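Ferritin heavy chain (Trichoplusia ni, PDB 1Z6O) oxidises ferrous iron at a diiron ferroxidase site and, with twelve light chains, builds the secreted 24-subunit shell that stores ferric iron. Local coordinates at residues H111-E116 / K155-L160; D118-I123 / E151-G156. All coordinates share one frame; numbering follows the deposited sequence.

Contact 1 (H111-E116 / K155-L160)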
loop_
_atom_site.group_PDB
_atom_site.type_symbol
_atom_site.label_atom_id
_atom_site.label_comp_id
_atom_site.label_asym_id
_atom_site.label_seq_id
_atom_site.Cartn_x
_atom_site.Cartn_y
_atom_site.Cartn_z
ATOM N N HIS M 111 -4.880 -20.436 -52.144
ATOM C CA HIS M 111 -6.299 -20.277 -52.457
ATOM C C HIS M 111 -6.806 -19.036 -51.692
ATOM O O HIS M 111 -7.525 -18.206 -52.248
ATOM C CB HIS M 111 -7.087 -21.527 -52.019
ATOM C CG HIS M 111 -8.554 -21.457 -52.332
ATOM N ND1 HIS M 111 -9.458 -22.387 -51.870
ATOM C CD2 HIS M 111 -9.273 -20.562 -53.051
ATOM C CE1 HIS M 111 -10.671 -22.069 -52.289
ATOM N NE2 HIS M 111 -10.587 -20.966 -53.007
ATOM N N ALA M 112 -6.434 -18.903 -50.417
ATOM C CA ALA M 112 -6.862 -17.730 -49.639
ATOM C C ALA M 112 -6.351 -16.437 -50.297
ATOM O O ALA M 112 -7.075 -15.443 -50.386
ATOM C CB ALA M 112 -6.334 -17.814 -48.201
ATOM N N LEU M 113 -5.100 -16.447 -50.743
ATOM C CA LEU M 113 -4.529 -15.261 -51.391
ATOM C C LEU M 113 -5.347 -14.897 -52.639
ATOM O O LEU M 113 -5.642 -13.730 -52.886
ATOM C CB LEU M 113 -3.064 -15.522 -51.780
ATOM C CG LEU M 113 -2.311 -14.424 -52.552
ATOM C CD1 LEU M 113 -2.355 -13.095 -51.777
ATOM C CD2 LEU M 113 -0.850 -14.878 -52.763
ATOM N N SER M 114 -5.718 -15.905 -53.418
ATOM C CA SER M 114 -6.516 -15.687 -54.623
ATOM C C SER M 114 -7.924 -15.169 -54.276
ATOM O O SER M 114 -8.469 -14.312 -54.972
ATOM C CB SER M 114 -6.601 -17.004 -55.416
ATOM O OG SER M 114 -7.519 -16.883 -56.478
ATOM N N MET M 115 -8.519 -15.691 -53.205
ATOM C CA MET M 115 -9.839 -15.224 -52.765
ATOM C C MET M 115 -9.731 -13.748 -52.354
ATOM O O MET M 115 -10.591 -12.936 -52.690
ATOM C CB MET M 115 -10.331 -16.008 -51.533
ATOM C CG MET M 115 -10.617 -17.490 -51.743
ATOM S SD MET M 115 -10.864 -18.334 -50.118
ATOM C CE MET M 115 -12.137 -17.218 -49.385
ATOM N N GLU M 116 -8.688 -13.405 -51.600
ATOM C CA GLU M 116 -8.516 -12.019 -51.152
ATOM C C GLU M 116 -8.285 -11.097 -52.346
ATOM O O GLU M 116 -8.813 -9.990 -52.400
ATOM C CB GLU M 116 -7.344 -11.903 -50.165
ATOM C CG GLU M 116 -7.606 -12.586 -48.813
ATOM C CD GLU M 116 -8.905 -12.115 -48.144
ATOM O OE1 GLU M 116 -9.267 -10.927 -48.290
ATOM O OE2 GLU M 116 -9.565 -12.931 -47.457
ATOM N N LYS M 155 -2.999 -5.242 -46.730
ATOM C CA LYS M 155 -2.188 -5.801 -45.646
ATOM C C LYS M 155 -2.392 -7.316 -45.596
ATOM O O LYS M 155 -1.436 -8.078 -45.419
ATOM C CB LYS M 155 -2.604 -5.206 -44.292
ATOM C CG LYS M 155 -2.193 -3.758 -44.102
ATOM C CD LYS M 155 -2.553 -3.267 -42.698
ATOM C CE LYS M 155 -4.044 -3.446 -42.396
ATOM N NZ LYS M 155 -4.438 -2.905 -41.063
ATOM N N GLY M 156 -3.643 -7.747 -45.747
ATOM C CA GLY M 156 -3.957 -9.171 -45.705
ATOM C C GLY M 156 -3.299 -9.962 -46.828
ATOM O O GLY M 156 -2.811 -11.072 -46.610
ATOM N N GLN M 157 -3.303 -9.407 -48.036
ATOM C CA GLN M 157 -2.676 -10.076 -49.178
ATOM C C GLN M 157 -1.181 -10.236 -48.943
ATOM O O GLN M 157 -0.620 -11.301 -49.183
ATOM C CB GLN M 157 -2.887 -9.265 -50.475
ATOM C CG GLN M 157 -4.320 -9.294 -50.960
ATOM C CD GLN M 157 -4.587 -8.353 -52.126
ATOM O OE1 GLN M 157 -3.772 -7.475 -52.472
ATOM N NE2 GLN M 157 -5.736 -8.516 -52.722
ATOM N N ARG M 158 -0.528 -9.174 -48.480
ATOM C CA ARG M 158 0.910 -9.252 -48.248
ATOM C C ARG M 158 1.212 -10.305 -47.187
ATOM O O ARG M 158 2.189 -11.046 -47.295
ATOM C CB ARG M 158 1.466 -7.890 -47.804
ATOM C CG ARG M 158 2.961 -7.930 -47.389
ATOM C CD ARG M 158 3.907 -8.371 -48.535
ATOM N NE ARG M 158 5.291 -8.446 -48.050
ATOM C CZ ARG M 158 5.799 -9.465 -47.364
ATOM N NH1 ARG M 158 5.045 -10.531 -47.091
ATOM N NH2 ARG M 158 7.051 -9.403 -46.902
ATOM N N ASP M 159 0.375 -10.368 -46.158
ATOM C CA ASP M 159 0.588 -11.352 -45.099
ATOM C C ASP M 159 0.471 -12.780 -45.647
ATOM O O ASP M 159 1.349 -13.612 -45.411
ATOM C CB ASP M 159 -0.420 -11.142 -43.972
ATOM C CG ASP M 159 -0.172 -12.081 -42.802
ATOM O OD1 ASP M 159 -1.003 -12.972 -42.572
ATOM O OD2 ASP M 159 0.868 -11.936 -42.125
ATOM N N LEU M 160 -0.601 -13.060 -46.386
ATOM C CA LEU M 160 -0.797 -14.393 -46.973
ATOM C C LEU M 160 0.284 -14.741 -47.991
ATOM O O LEU M 160 0.743 -15.884 -48.046
ATOM C CB LEU M 160 -2.163 -14.486 -47.663
ATOM C CG LEU M 160 -3.377 -14.507 -46.723
ATOM C CD1 LEU M 160 -4.664 -14.312 -47.542
ATOM C CD2 LEU M 160 -3.410 -15.848 -45.963
#

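Contact 2 (D118-I123 / E151-G156)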
loop_
_atom_site.group_PDB
_atom_site.type_symbol
_atom_site.label_atom_id
_atom_site.label_comp_id
_atom_site.label_asym_id
_atom_site.label_seq_id
_atom_site.Cartn_x
_atom_site.Cartn_y
_atom_site.Cartn_z
ATOM N N ASP M 118 -9.415 -11.513 -55.321
ATOM C CA ASP M 118 -10.723 -11.326 -55.973
ATOM C C ASP M 118 -11.571 -10.305 -55.211
ATOM O O ASP M 118 -12.278 -9.487 -55.814
ATOM C CB ASP M 118 -11.518 -12.635 -56.019
ATOM C CG ASP M 118 -10.966 -13.620 -57.026
ATOM O OD1 ASP M 118 -10.216 -13.196 -57.931
ATOM O OD2 ASP M 118 -11.298 -14.819 -56.916
ATOM N N VAL M 119 -11.524 -10.362 -53.884
ATOM C CA VAL M 119 -12.291 -9.413 -53.076
ATOM C C VAL M 119 -11.757 -7.994 -53.279
ATOM O O VAL M 119 -12.530 -7.043 -53.378
ATOM C CB VAL M 119 -12.242 -9.789 -51.565
ATOM C CG1 VAL M 119 -12.784 -8.636 -50.707
ATOM C CG2 VAL M 119 -13.074 -11.051 -51.328
ATOM N N THR M 120 -10.438 -7.849 -53.361
ATOM C CA THR M 120 -9.842 -6.525 -53.562
ATOM C C THR M 120 -10.316 -5.932 -54.889
ATOM O O THR M 120 -10.691 -4.761 -54.977
ATOM C CB THR M 120 -8.309 -6.621 -53.562
ATOM O OG1 THR M 120 -7.886 -7.153 -52.303
ATOM C CG2 THR M 120 -7.664 -5.234 -53.775
ATOM N N LYS M 121 -10.299 -6.751 -55.927
ATOM C CA LYS M 121 -10.739 -6.307 -57.243
ATOM C C LYS M 121 -12.229 -5.932 -57.200
ATOM O O LYS M 121 -12.657 -4.935 -57.787
ATOM C CB LYS M 121 -10.496 -7.435 -58.245
ATOM C CG LYS M 121 -10.840 -7.112 -59.675
ATOM C CD LYS M 121 -10.431 -8.288 -60.564
ATOM C CE LYS M 121 -10.972 -8.127 -61.975
ATOM N NZ LYS M 121 -10.718 -9.341 -62.811
ATOM N N SER M 122 -13.023 -6.727 -56.493
ATOM C CA SER M 122 -14.449 -6.441 -56.391
ATOM C C SER M 122 -14.705 -5.120 -55.640
ATOM O O SER M 122 -15.560 -4.325 -56.041
ATOM C CB SER M 122 -15.164 -7.615 -55.698
ATOM O OG SER M 122 -16.536 -7.312 -55.520
ATOM N N ILE M 123 -13.970 -4.874 -54.555
ATOM C CA ILE M 123 -14.143 -3.620 -53.813
ATOM C C ILE M 123 -13.756 -2.432 -54.711
ATOM O O ILE M 123 -14.415 -1.396 -54.693
ATOM C CB ILE M 123 -13.276 -3.614 -52.516
ATOM C CG1 ILE M 123 -13.875 -4.615 -51.511
ATOM C CG2 ILE M 123 -13.241 -2.200 -51.888
ATOM C CD1 ILE M 123 -12.927 -5.001 -50.391
ATOM N N GLU M 151 -7.516 -0.963 -47.218
ATOM C CA GLU M 151 -6.384 -1.013 -46.284
ATOM C C GLU M 151 -6.246 -2.447 -45.742
ATOM O O GLU M 151 -5.162 -3.043 -45.765
ATOM C CB GLU M 151 -6.633 -0.040 -45.128
ATOM C CG GLU M 151 -5.642 -0.130 -43.972
ATOM C CD GLU M 151 -4.240 0.290 -44.362
ATOM O OE1 GLU M 151 -4.078 0.923 -45.429
ATOM O OE2 GLU M 151 -3.295 0.001 -43.597
ATOM N N GLU M 152 -7.355 -3.006 -45.275
ATOM C CA GLU M 152 -7.346 -4.364 -44.741
ATOM C C GLU M 152 -6.971 -5.377 -45.833
ATOM O O GLU M 152 -6.254 -6.354 -45.574
ATOM C CB GLU M 152 -8.725 -4.712 -44.170
ATOM C CG GLU M 152 -8.658 -5.682 -43.017
ATOM C CD GLU M 152 -7.990 -5.073 -41.785
ATOM O OE1 GLU M 152 -7.652 -5.836 -40.852
ATOM O OE2 GLU M 152 -7.808 -3.832 -41.750
ATOM N N GLN M 153 -7.461 -5.155 -47.051
ATOM C CA GLN M 153 -7.157 -6.067 -48.156
ATOM C C GLN M 153 -5.679 -6.123 -48.502
ATOM O O GLN M 153 -5.115 -7.211 -48.627
ATOM C CB GLN M 153 -7.920 -5.675 -49.434
ATOM C CG GLN M 153 -9.423 -5.985 -49.405
ATOM C CD GLN M 153 -9.698 -7.409 -48.960
ATOM O OE1 GLN M 153 -10.202 -7.633 -47.861
ATOM N NE2 GLN M 153 -9.343 -8.384 -49.801
ATOM N N TYR M 154 -5.042 -4.964 -48.677
ATOM C CA TYR M 154 -3.635 -4.984 -49.064
ATOM C C TYR M 154 -2.733 -5.562 -47.994
ATOM O O TYR M 154 -1.806 -6.308 -48.307
ATOM C CB TYR M 154 -3.163 -3.589 -49.505
ATOM C CG TYR M 154 -3.755 -3.189 -50.849
ATOM C CD1 TYR M 154 -4.681 -2.149 -50.945
ATOM C CD2 TYR M 154 -3.416 -3.883 -52.020
ATOM C CE1 TYR M 154 -5.265 -1.808 -52.179
ATOM C CE2 TYR M 154 -3.987 -3.545 -53.258
ATOM C CZ TYR M 154 -4.912 -2.504 -53.324
ATOM O OH TYR M 154 -5.475 -2.153 -54.532
ATOM N N LYS M 155 -2.999 -5.242 -46.730
ATOM C CA LYS M 155 -2.188 -5.801 -45.646
ATOM C C LYS M 155 -2.392 -7.316 -45.596
ATOM O O LYS M 155 -1.436 -8.078 -45.419
ATOM C CB LYS M 155 -2.604 -5.206 -44.292
ATOM C CG LYS M 155 -2.193 -3.758 -44.102
ATOM C CD LYS M 155 -2.553 -3.267 -42.698
ATOM C CE LYS M 155 -4.044 -3.446 -42.396
ATOM N NZ LYS M 155 -4.438 -2.905 -41.063
ATOM N N GLY M 156 -3.643 -7.747 -45.747
ATOM C CA GLY M 156 -3.957 -9.171 -45.705
ATOM C C GLY M 156 -3.299 -9.962 -46.828
ATOM O O GLY M 156 -2.811 -11.072 -46.610
#

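Contact 1 (H111-E116 / K155-L160)
L160 and Q157 both carry CG anti to the carbonyl carbon (chi1 -71° in each); L160 starts out toward helix 105-132, whereas Q157 arrives there only through its extended chain beyond CG. L113 has CG anti to its backbone N instead, which brings CD1 to the Q157 backbone, while the chain of E116 bends at chi2. L160 CD1 makes the most contacts: it lies 3.9 Å from A112 CB and 3.6 Å from E116 CG, whose side chain it crosses at about a right angle. L113 covers the neighbouring flank, with L113 CD1 against Q157 O at 3.6 Å and L113 CB beside L160 CB. W14 of a second heavy-chain subunit packs on both L113 and Q157. The two segments run antiparallel, 161° between axes 9.4 Å apart, as neighbouring helices of the ferritin four-helix bundle, and L113 and L160 have the nearest CA atoms. The Q157 chain lies with CG over E116 CB and reaches the backbone, where Q157 NE2 gives a weak hydrogen bond to E116 O (3.4 Å, bent to 144° at the hydrogen). E116 O also accepts from T120 OG1, so this helix carbonyl has side-chain partners from both helices. The bent E116 chain presents its carboxylate to two donors: OE2 is hydrogen-bonded to Y39 OH, and OE1 accepts from Q153 NE2. E116 OE2 also lies near E67 OE2; such crowding of like charges would tend to raise the affinity of one carboxylate for a proton, or for the second iron that both residues are inferred to bind.

Contact 2 (D118-I123 / E151-G156)
Helix segments 118-123 and 151-156 run antiparallel at 154°, their axes 9.9 Å apart at closest approach, with T120 and Q153 holding the nearest CA atoms at 6.1 Å. Q153 makes the largest share of the contact. Its CG is anti to the carbonyl carbon and the chain bends at chi2 (-49°), so the side chain crosses that of V119 at about a right angle, with Q153 NE2 3.6 Å from V119 CG1. Farther back along the same side chain, Q153 CG rests on I123 CD1 at 3.8 Å. T120 slides past in the opposite direction, and its hydroxyl OG1, bonded to E116 O one turn back, packs against Q153 CB at 3.2 Å. The polar end of Q153 is held by the E116 carboxylate. The other branch of T120, the methyl CG2, meets the phenol of Y154 obliquely, 3.9 Å from Y154 OH; R81 of a second heavy-chain subunit makes a cation-pi contact with the same ring. An alanine here in place of Q153, lacking the amide, would probably let the E116 carboxylate settle less firmly and leave V119 and I123 less well packed. V119 also touches E32, an iron ligand, and the Q153 side chain comes within about 4 Å of the bound Fe(III), consistent with a second-shell position beside the ferroxidase centre of a ferritin four-helix bundle.

How the contacts relate
Contacts 1 and 2 are successive parts of one seam between helices 105-132 and 139-168, their centres about 8 Å apart, with K155 and G156 common to both. They interlock through E116 of contact 1 and Q153 of contact 2, a probable hydrogen bond of 3.0 Å from Q153 NE2 to E116 OE1. A second junction brings Q157 NE2 within 2.6 Å of T120 OG1. Both lie beside the iron bound by E32, E67 and H70: the side chain of E116 is about 5 Å from the metal and that of Q153 about 4 Å. Both contacts also meet a second heavy-chain subunit.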